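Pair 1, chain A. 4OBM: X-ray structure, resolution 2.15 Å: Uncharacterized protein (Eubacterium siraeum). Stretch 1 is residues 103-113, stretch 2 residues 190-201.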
# COMPACT_ATOMS: atom_id res chain seq x y z
N SER A 103 2.60 -11.99 -11.39
CA SER A 103 3.93 -12.58 -11.35
C SER A 103 4.89 -11.85 -10.38
O SER A 103 5.50 -12.52 -9.53
CB SER A 103 4.52 -12.61 -12.76
OG SER A 103 5.79 -13.24 -12.77
N THR A 104 5.04 -10.52 -10.50
CA THR A 104 6.01 -9.79 -9.66
C THR A 104 5.55 -9.69 -8.19
O THR A 104 6.40 -9.85 -7.30
CB THR A 104 6.41 -8.42 -10.27
OG1 THR A 104 5.31 -7.51 -10.24
CG2 THR A 104 6.96 -8.55 -11.68
N LEU A 105 4.24 -9.50 -7.91
CA LEU A 105 3.73 -9.46 -6.54
C LEU A 105 3.90 -10.83 -5.82
O LEU A 105 4.25 -10.86 -4.65
CB LEU A 105 2.24 -9.02 -6.50
CG LEU A 105 1.68 -8.66 -5.09
CD1 LEU A 105 2.68 -7.81 -4.24
CD2 LEU A 105 0.33 -7.96 -5.19
N THR A 106 3.65 -11.95 -6.54
CA THR A 106 3.78 -13.30 -5.98
C THR A 106 5.25 -13.57 -5.66
O THR A 106 5.57 -14.13 -4.61
CB THR A 106 3.19 -14.34 -6.95
OG1 THR A 106 1.85 -13.95 -7.29
CG2 THR A 106 3.20 -15.76 -6.39
N GLU A 107 6.15 -13.13 -6.57
CA GLU A 107 7.58 -13.25 -6.40
C GLU A 107 8.05 -12.42 -5.20
O GLU A 107 8.84 -12.94 -4.41
CB GLU A 107 8.33 -12.86 -7.66
CG GLU A 107 9.53 -13.77 -7.83
CD GLU A 107 10.63 -13.33 -8.78
OE1 GLU A 107 10.30 -12.85 -9.89
OE2 GLU A 107 11.81 -13.51 -8.42
N LEU A 108 7.50 -11.20 -5.00
CA LEU A 108 7.84 -10.38 -3.82
C LEU A 108 7.49 -11.15 -2.55
O LEU A 108 8.37 -11.32 -1.72
CB LEU A 108 7.14 -9.00 -3.84
CG LEU A 108 7.28 -8.12 -2.57
CD1 LEU A 108 8.63 -7.45 -2.49
CD2 LEU A 108 6.26 -7.04 -2.56
N PHE A 109 6.25 -11.67 -2.42
CA PHE A 109 5.79 -12.44 -1.26
C PHE A 109 6.64 -13.69 -1.02
O PHE A 109 6.89 -14.05 0.13
CB PHE A 109 4.32 -12.89 -1.45
CG PHE A 109 3.20 -11.87 -1.52
CD1 PHE A 109 3.19 -10.76 -0.69
CD2 PHE A 109 2.10 -12.08 -2.34
CE1 PHE A 109 2.15 -9.84 -0.73
CE2 PHE A 109 1.04 -11.17 -2.37
CZ PHE A 109 1.07 -10.06 -1.57
N ASP A 110 7.01 -14.40 -2.10
CA ASP A 110 7.79 -15.65 -2.07
C ASP A 110 9.22 -15.40 -1.56
O ASP A 110 9.81 -16.23 -0.88
CB ASP A 110 7.84 -16.25 -3.49
CG ASP A 110 8.46 -17.63 -3.53
OD1 ASP A 110 7.78 -18.60 -3.16
OD2 ASP A 110 9.65 -17.73 -3.89
N MSE A 111 9.75 -14.24 -1.90
CA MSE A 111 11.06 -13.77 -1.55
C MSE A 111 11.11 -13.29 -0.10
O MSE A 111 12.04 -13.65 0.63
CB MSE A 111 11.40 -12.62 -2.51
CG MSE A 111 12.82 -12.15 -2.47
SE MSE A 111 12.92 -10.51 -3.46
CE MSE A 111 14.73 -10.59 -3.89
N VAL A 112 10.12 -12.49 0.33
CA VAL A 112 10.10 -11.87 1.66
C VAL A 112 9.74 -12.90 2.78
O VAL A 112 10.44 -12.95 3.80
CB VAL A 112 9.19 -10.61 1.70
CG1 VAL A 112 9.17 -9.98 3.10
CG2 VAL A 112 9.64 -9.59 0.67
N GLY A 113 8.69 -13.68 2.58
CA GLY A 113 8.26 -14.70 3.54
C GLY A 113 6.76 -14.85 3.57
O GLY A 113 6.04 -14.04 2.97
N ASP A 190 17.94 -4.68 0.99
CA ASP A 190 18.70 -4.45 -0.25
C ASP A 190 18.32 -5.47 -1.31
O ASP A 190 18.36 -5.14 -2.49
CB ASP A 190 20.22 -4.49 -0.03
CG ASP A 190 20.84 -3.28 0.63
OD1 ASP A 190 20.24 -2.18 0.57
OD2 ASP A 190 21.92 -3.43 1.24
N GLU A 191 17.96 -6.71 -0.89
CA GLU A 191 17.51 -7.76 -1.81
C GLU A 191 16.09 -7.42 -2.30
O GLU A 191 15.77 -7.69 -3.45
CB GLU A 191 17.49 -9.16 -1.16
CG GLU A 191 18.81 -9.65 -0.57
CD GLU A 191 18.70 -10.68 0.55
OE1 GLU A 191 17.58 -11.14 0.85
OE2 GLU A 191 19.76 -11.01 1.14
N TYR A 192 15.25 -6.86 -1.43
CA TYR A 192 13.87 -6.55 -1.80
C TYR A 192 13.85 -5.41 -2.83
O TYR A 192 13.28 -5.57 -3.90
CB TYR A 192 12.99 -6.24 -0.57
CG TYR A 192 12.97 -7.31 0.51
CD1 TYR A 192 13.25 -8.64 0.21
CD2 TYR A 192 12.64 -6.99 1.82
CE1 TYR A 192 13.29 -9.61 1.21
CE2 TYR A 192 12.63 -7.97 2.82
CZ TYR A 192 12.93 -9.28 2.50
OH TYR A 192 12.89 -10.25 3.48
N ILE A 193 14.56 -4.32 -2.54
CA ILE A 193 14.66 -3.17 -3.42
C ILE A 193 15.37 -3.50 -4.74
O ILE A 193 15.01 -2.93 -5.77
CB ILE A 193 15.27 -1.92 -2.73
CG1 ILE A 193 14.79 -0.63 -3.42
CG2 ILE A 193 16.79 -1.99 -2.63
CD1 ILE A 193 13.26 -0.37 -3.26
N ASN A 194 16.38 -4.41 -4.71
CA ASN A 194 17.05 -4.82 -5.94
C ASN A 194 16.01 -5.46 -6.88
O ASN A 194 16.03 -5.18 -8.08
CB ASN A 194 18.23 -5.75 -5.65
CG ASN A 194 18.96 -6.23 -6.88
OD1 ASN A 194 18.82 -7.39 -7.29
ND2 ASN A 194 19.77 -5.37 -7.50
N PHE A 195 15.06 -6.26 -6.32
CA PHE A 195 13.97 -6.89 -7.08
C PHE A 195 12.96 -5.83 -7.60
O PHE A 195 12.53 -5.91 -8.75
CB PHE A 195 13.23 -7.97 -6.23
CG PHE A 195 12.01 -8.51 -6.95
CD1 PHE A 195 12.15 -9.41 -8.00
CD2 PHE A 195 10.73 -8.09 -6.60
CE1 PHE A 195 11.02 -9.87 -8.70
CE2 PHE A 195 9.61 -8.54 -7.31
CZ PHE A 195 9.77 -9.46 -8.32
N ILE A 196 12.54 -4.88 -6.73
CA ILE A 196 11.59 -3.82 -7.10
C ILE A 196 12.12 -3.01 -8.31
O ILE A 196 11.42 -2.89 -9.31
CB ILE A 196 11.27 -2.90 -5.88
CG1 ILE A 196 10.51 -3.64 -4.74
CG2 ILE A 196 10.61 -1.56 -6.29
CD1 ILE A 196 9.14 -4.36 -5.09
N ILE A 197 13.35 -2.49 -8.21
CA ILE A 197 13.98 -1.63 -9.21
C ILE A 197 14.19 -2.38 -10.53
O ILE A 197 13.99 -1.78 -11.60
CB ILE A 197 15.31 -1.04 -8.63
CG1 ILE A 197 14.99 0.03 -7.55
CG2 ILE A 197 16.25 -0.44 -9.72
CD1 ILE A 197 16.16 0.47 -6.72
N ASN A 198 14.56 -3.68 -10.48
CA ASN A 198 14.90 -4.42 -11.68
C ASN A 198 13.77 -5.19 -12.33
O ASN A 198 13.89 -5.49 -13.52
CB ASN A 198 16.09 -5.36 -11.43
CG ASN A 198 17.40 -4.64 -11.12
OD1 ASN A 198 18.07 -4.11 -12.00
ND2 ASN A 198 17.79 -4.60 -9.86
N PHE A 199 12.70 -5.56 -11.62
CA PHE A 199 11.70 -6.42 -12.27
C PHE A 199 10.25 -5.90 -12.20
O PHE A 199 9.36 -6.51 -12.80
CB PHE A 199 11.80 -7.86 -11.71
CG PHE A 199 13.12 -8.50 -12.09
CD1 PHE A 199 13.31 -9.05 -13.36
CD2 PHE A 199 14.21 -8.46 -11.23
CE1 PHE A 199 14.54 -9.60 -13.72
CE2 PHE A 199 15.45 -9.00 -11.60
CZ PHE A 199 15.60 -9.57 -12.84
N THR A 200 10.02 -4.76 -11.54
CA THR A 200 8.68 -4.22 -11.49
C THR A 200 8.62 -2.94 -12.31
O THR A 200 9.65 -2.30 -12.55
CB THR A 200 8.21 -3.98 -10.03
OG1 THR A 200 8.84 -2.82 -9.49
CG2 THR A 200 8.41 -5.19 -9.13
N ASN A 201 7.41 -2.55 -12.74
CA ASN A 201 7.15 -1.30 -13.43
C ASN A 201 7.16 -0.20 -12.35
O ASN A 201 6.20 -0.07 -11.60
CB ASN A 201 5.82 -1.37 -14.18
CG ASN A 201 5.48 -0.17 -15.04
OD1 ASN A 201 6.03 0.93 -14.90
ND2 ASN A 201 4.55 -0.36 -15.95
O HOH W 1 5.58 -5.37 -12.03
O HOH W 2 13.73 -12.63 2.80

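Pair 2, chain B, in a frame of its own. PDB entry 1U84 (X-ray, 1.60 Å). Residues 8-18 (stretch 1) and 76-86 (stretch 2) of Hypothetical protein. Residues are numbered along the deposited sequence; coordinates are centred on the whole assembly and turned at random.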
# COMPACT_ATOMS: atom_id res chain seq x y z
N GLN B 8 -15.24 -3.96 5.28
CA GLN B 8 -15.45 -2.74 4.51
C GLN B 8 -14.18 -1.87 4.42
O GLN B 8 -13.78 -1.46 3.31
CB GLN B 8 -16.64 -1.95 5.09
CG GLN B 8 -16.49 -1.62 6.58
CD GLN B 8 -17.72 -1.94 7.40
OE1 GLN B 8 -18.30 -3.02 7.28
NE2 GLN B 8 -18.10 -1.02 8.28
N LEU B 9 -13.56 -1.61 5.57
CA LEU B 9 -12.30 -0.86 5.60
C LEU B 9 -11.23 -1.58 4.75
O LEU B 9 -10.57 -0.97 3.94
CB LEU B 9 -11.78 -0.66 7.02
CG LEU B 9 -10.46 0.12 7.10
CD1 LEU B 9 -10.63 1.51 6.52
CD2 LEU B 9 -9.94 0.16 8.54
N ASN B 10 -11.08 -2.88 4.96
CA ASN B 10 -10.07 -3.59 4.18
C ASN B 10 -10.31 -3.53 2.69
O ASN B 10 -9.36 -3.36 1.94
CB ASN B 10 -9.93 -5.03 4.68
CG ASN B 10 -9.31 -5.09 6.08
OD1 ASN B 10 -8.65 -4.14 6.49
ND2 ASN B 10 -9.56 -6.17 6.81
N ARG B 11 -11.56 -3.67 2.26
CA ARG B 11 -11.83 -3.61 0.81
C ARG B 11 -11.41 -2.25 0.26
O ARG B 11 -10.84 -2.17 -0.85
CB ARG B 11 -13.30 -3.95 0.49
CG ARG B 11 -13.62 -5.43 0.64
CD ARG B 11 -15.04 -5.76 0.10
NE ARG B 11 -16.09 -4.90 0.64
CZ ARG B 11 -16.82 -5.17 1.72
NH1 ARG B 11 -16.62 -6.29 2.41
NH2 ARG B 11 -17.77 -4.31 2.12
N LEU B 12 -11.70 -1.19 1.02
CA LEU B 12 -11.34 0.17 0.60
C LEU B 12 -9.83 0.34 0.53
O LEU B 12 -9.28 0.86 -0.47
CB LEU B 12 -11.96 1.20 1.55
CG LEU B 12 -11.98 2.63 1.05
CD1 LEU B 12 -12.59 2.71 -0.36
CD2 LEU B 12 -12.79 3.42 2.05
N LEU B 13 -9.13 -0.12 1.56
CA LEU B 13 -7.68 -0.11 1.53
C LEU B 13 -7.13 -0.86 0.31
O LEU B 13 -6.25 -0.37 -0.38
CB LEU B 13 -7.07 -0.71 2.81
CG LEU B 13 -7.29 0.12 4.07
CD1 LEU B 13 -7.06 -0.75 5.27
CD2 LEU B 13 -6.36 1.34 4.09
N LEU B 14 -7.63 -2.06 0.08
CA LEU B 14 -7.20 -2.83 -1.10
C LEU B 14 -7.47 -2.08 -2.41
O LEU B 14 -6.62 -2.10 -3.32
CB LEU B 14 -7.82 -4.23 -1.15
CG LEU B 14 -7.32 -5.22 -0.07
CD1 LEU B 14 -8.23 -6.43 -0.00
CD2 LEU B 14 -5.84 -5.64 -0.26
N GLU B 15 -8.64 -1.47 -2.52
CA GLU B 15 -8.94 -0.64 -3.70
C GLU B 15 -7.94 0.48 -3.92
O GLU B 15 -7.41 0.66 -5.02
CB GLU B 15 -10.36 -0.08 -3.63
CG GLU B 15 -11.43 -1.10 -3.96
CD GLU B 15 -12.82 -0.55 -3.67
OE1 GLU B 15 -13.10 -0.18 -2.50
OE2 GLU B 15 -13.65 -0.50 -4.61
N TRP B 16 -7.64 1.21 -2.85
CA TRP B 16 -6.66 2.29 -2.91
C TRP B 16 -5.28 1.79 -3.32
O TRP B 16 -4.58 2.44 -4.10
CB TRP B 16 -6.57 2.99 -1.56
CG TRP B 16 -7.75 3.86 -1.23
CD1 TRP B 16 -8.97 3.87 -1.85
CD2 TRP B 16 -7.84 4.76 -0.13
NE1 TRP B 16 -9.79 4.79 -1.24
CE2 TRP B 16 -9.13 5.33 -0.17
CE3 TRP B 16 -6.95 5.17 0.86
CZ2 TRP B 16 -9.55 6.28 0.77
CZ3 TRP B 16 -7.37 6.11 1.80
CH2 TRP B 16 -8.66 6.67 1.73
N ILE B 17 -4.87 0.62 -2.80
CA ILE B 17 -3.54 0.13 -3.10
C ILE B 17 -3.48 -0.27 -4.56
O ILE B 17 -2.54 0.12 -5.26
CB ILE B 17 -3.11 -1.04 -2.18
CG1 ILE B 17 -3.05 -0.57 -0.75
CG2 ILE B 17 -1.74 -1.55 -2.65
CD1 ILE B 17 -3.29 -1.71 0.30
N GLY B 18 -4.50 -0.98 -5.03
CA GLY B 18 -4.53 -1.38 -6.46
C GLY B 18 -4.51 -0.15 -7.34
O GLY B 18 -3.75 -0.05 -8.34
N ARG B 76 1.04 7.29 3.91
CA ARG B 76 0.27 8.31 4.64
C ARG B 76 -1.22 8.23 4.37
O ARG B 76 -2.02 8.30 5.28
CB ARG B 76 0.81 9.72 4.35
CG ARG B 76 2.13 9.93 5.04
CD ARG B 76 2.79 11.29 4.78
NE ARG B 76 3.91 11.45 5.71
CZ ARG B 76 4.93 12.31 5.55
NH1 ARG B 76 5.03 13.08 4.46
NH2 ARG B 76 5.87 12.38 6.49
N ARG B 77 -1.57 8.03 3.10
CA ARG B 77 -2.99 7.95 2.73
C ARG B 77 -3.67 6.74 3.37
O ARG B 77 -4.80 6.83 3.92
CB ARG B 77 -3.18 7.92 1.22
CG ARG B 77 -2.66 9.15 0.43
CD ARG B 77 -3.06 10.50 1.06
NE ARG B 77 -2.38 11.65 0.43
CZ ARG B 77 -1.07 11.91 0.50
NH1 ARG B 77 -0.25 11.10 1.15
NH2 ARG B 77 -0.57 12.98 -0.10
N LEU B 78 -2.97 5.60 3.38
CA LEU B 78 -3.53 4.39 3.93
C LEU B 78 -3.72 4.49 5.44
O LEU B 78 -4.72 4.07 5.97
CB LEU B 78 -2.65 3.17 3.63
CG LEU B 78 -2.48 2.82 2.14
CD1 LEU B 78 -1.51 1.64 2.02
CD2 LEU B 78 -3.81 2.46 1.43
N LEU B 79 -2.72 5.06 6.11
CA LEU B 79 -2.82 5.20 7.56
C LEU B 79 -3.85 6.25 7.94
O LEU B 79 -4.51 6.11 8.98
CB LEU B 79 -1.45 5.55 8.16
CG LEU B 79 -0.46 4.37 8.16
CD1 LEU B 79 0.97 4.78 8.53
CD2 LEU B 79 -0.93 3.24 9.06
N GLU B 80 -4.03 7.28 7.09
CA GLU B 80 -5.12 8.26 7.31
C GLU B 80 -6.48 7.58 7.31
O GLU B 80 -7.31 7.83 8.21
CB GLU B 80 -5.12 9.35 6.25
CG GLU B 80 -4.04 10.36 6.47
CD GLU B 80 -3.88 11.26 5.29
OE1 GLU B 80 -4.78 11.27 4.40
OE2 GLU B 80 -2.83 11.96 5.25
N LEU B 81 -6.69 6.69 6.35
CA LEU B 81 -7.94 5.91 6.33
C LEU B 81 -8.08 4.98 7.52
O LEU B 81 -9.14 4.92 8.14
CB LEU B 81 -8.09 5.14 5.03
CG LEU B 81 -9.35 4.27 4.94
CD1 LEU B 81 -10.62 5.05 5.19
CD2 LEU B 81 -9.39 3.55 3.61
N LYS B 82 -7.03 4.22 7.84
CA LYS B 82 -7.03 3.35 9.00
C LYS B 82 -7.38 4.14 10.28
O LYS B 82 -8.20 3.70 11.11
CB LYS B 82 -5.66 2.66 9.14
CG LYS B 82 -5.54 1.65 10.30
CD LYS B 82 -4.08 1.46 10.62
CE LYS B 82 -3.87 0.24 11.47
NZ LYS B 82 -2.46 0.19 11.92
N GLN B 83 -6.78 5.31 10.43
CA GLN B 83 -7.00 6.12 11.63
C GLN B 83 -8.42 6.68 11.65
O GLN B 83 -9.08 6.69 12.70
CB GLN B 83 -5.94 7.22 11.73
CG GLN B 83 -4.56 6.69 12.13
CD GLN B 83 -3.41 7.56 11.64
OE1 GLN B 83 -3.60 8.72 11.22
NE2 GLN B 83 -2.19 7.01 11.68
N ALA B 84 -8.90 7.12 10.49
CA ALA B 84 -10.24 7.69 10.37
C ALA B 84 -11.32 6.67 10.74
O ALA B 84 -12.40 7.05 11.22
CB ALA B 84 -10.47 8.23 8.98
N ALA B 85 -11.00 5.38 10.56
CA ALA B 85 -11.91 4.27 10.89
C ALA B 85 -11.68 3.61 12.25
O ALA B 85 -12.46 2.73 12.64
CB ALA B 85 -11.85 3.22 9.79
N SER B 86 -10.63 3.99 12.97
CA SER B 86 -10.32 3.41 14.29
C SER B 86 -9.84 4.48 15.25
O SER B 86 -8.79 5.08 15.04
CB SER B 86 -9.28 2.29 14.18
OG SER B 86 -8.77 1.91 15.46

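The sharpest difference lies in where the aromatic rings that pack across the contact sit. In pair 1 they belong to the second helix, as Tyr A192 and Phe A195; in pair 2 the matching positions are Leu B78 and Leu B81, and the ring is on the first helix, at Trp B16, which takes the place of the selenomethionine Met A111.

The backbones hardly register this exchange. Both pairs are nearly antiparallel helices, at 168° with a closest axial approach of 10.8 Å in pair 1 and at 167° and 10.6 Å in pair 2, and 14 central residues superpose to 0.4 Å. No direct hydrogen bond crosses between the stretches in either pair, and the contact is mainly one of packing.

The shared rule is one knob in a four-residue hole. Phe A195 sits among Thr A104, Glu A107, Leu A108 and Met A111; its equivalent, Leu B81, sits among Leu B9, Leu B12, Leu B13 and Trp B16. Both knobs point toward the partner helix with chi1 t, and each buries more area than any other residue of its pair. What changes is the lining. The large phenyl of pair 1 accepts a mixed hole: Thr A104 O lies 3.5 Å from Phe A195 CE2, at the ring edge, and Glu A107 OE1 is 3.3 Å from Phe A195 CE1. Pair 2 surrounds its smaller knob with apolar side chains, bulkier than their counterparts at Leu B9 (for Thr A104) and Trp B16 (for Met A111). Leu B9 CD1 approaches Leu B81 CG to 3.4 Å, Leu B12 CD2 reaches Leu B81 CD2 at 3.7 Å, and Trp B16 covers a further side, with Leu B81 CD2 3.7 Å from the centroid of its six-membered ring, over the face.

One turn away, an aromatic again gives way to leucine. Val A112 CG2 rests over the face of Tyr A192, 3.6 Å from its ring centroid, while Met A111 SE lies at that ring's edge, 4.1 Å from Tyr A192 CD1. At the matching positions, Ile B17 CG1 meets Leu B78 CD2 at 3.8 Å and Trp B16 CB meets the same methyl, Leu B78 CD2, at 4.1 Å. The tyrosine also brings a hydroxyl, and water 2 joins it to the first helix, 2.6 Å from Tyr A192 OH and donating to Met A111 O at 2.9 Å.

At Ile A196 and Lys B82 the side chains diverge: Ile A196 CD1 touches Leu A108 CD1 at 4.1 Å, whereas the end of Lys B82 leads away to a hydrogen bond elsewhere in the structure. The knob enters at the same backbone position in both pairs, while the ring that adds bulk sits on the second helix in pair 1 and on the first in pair 2.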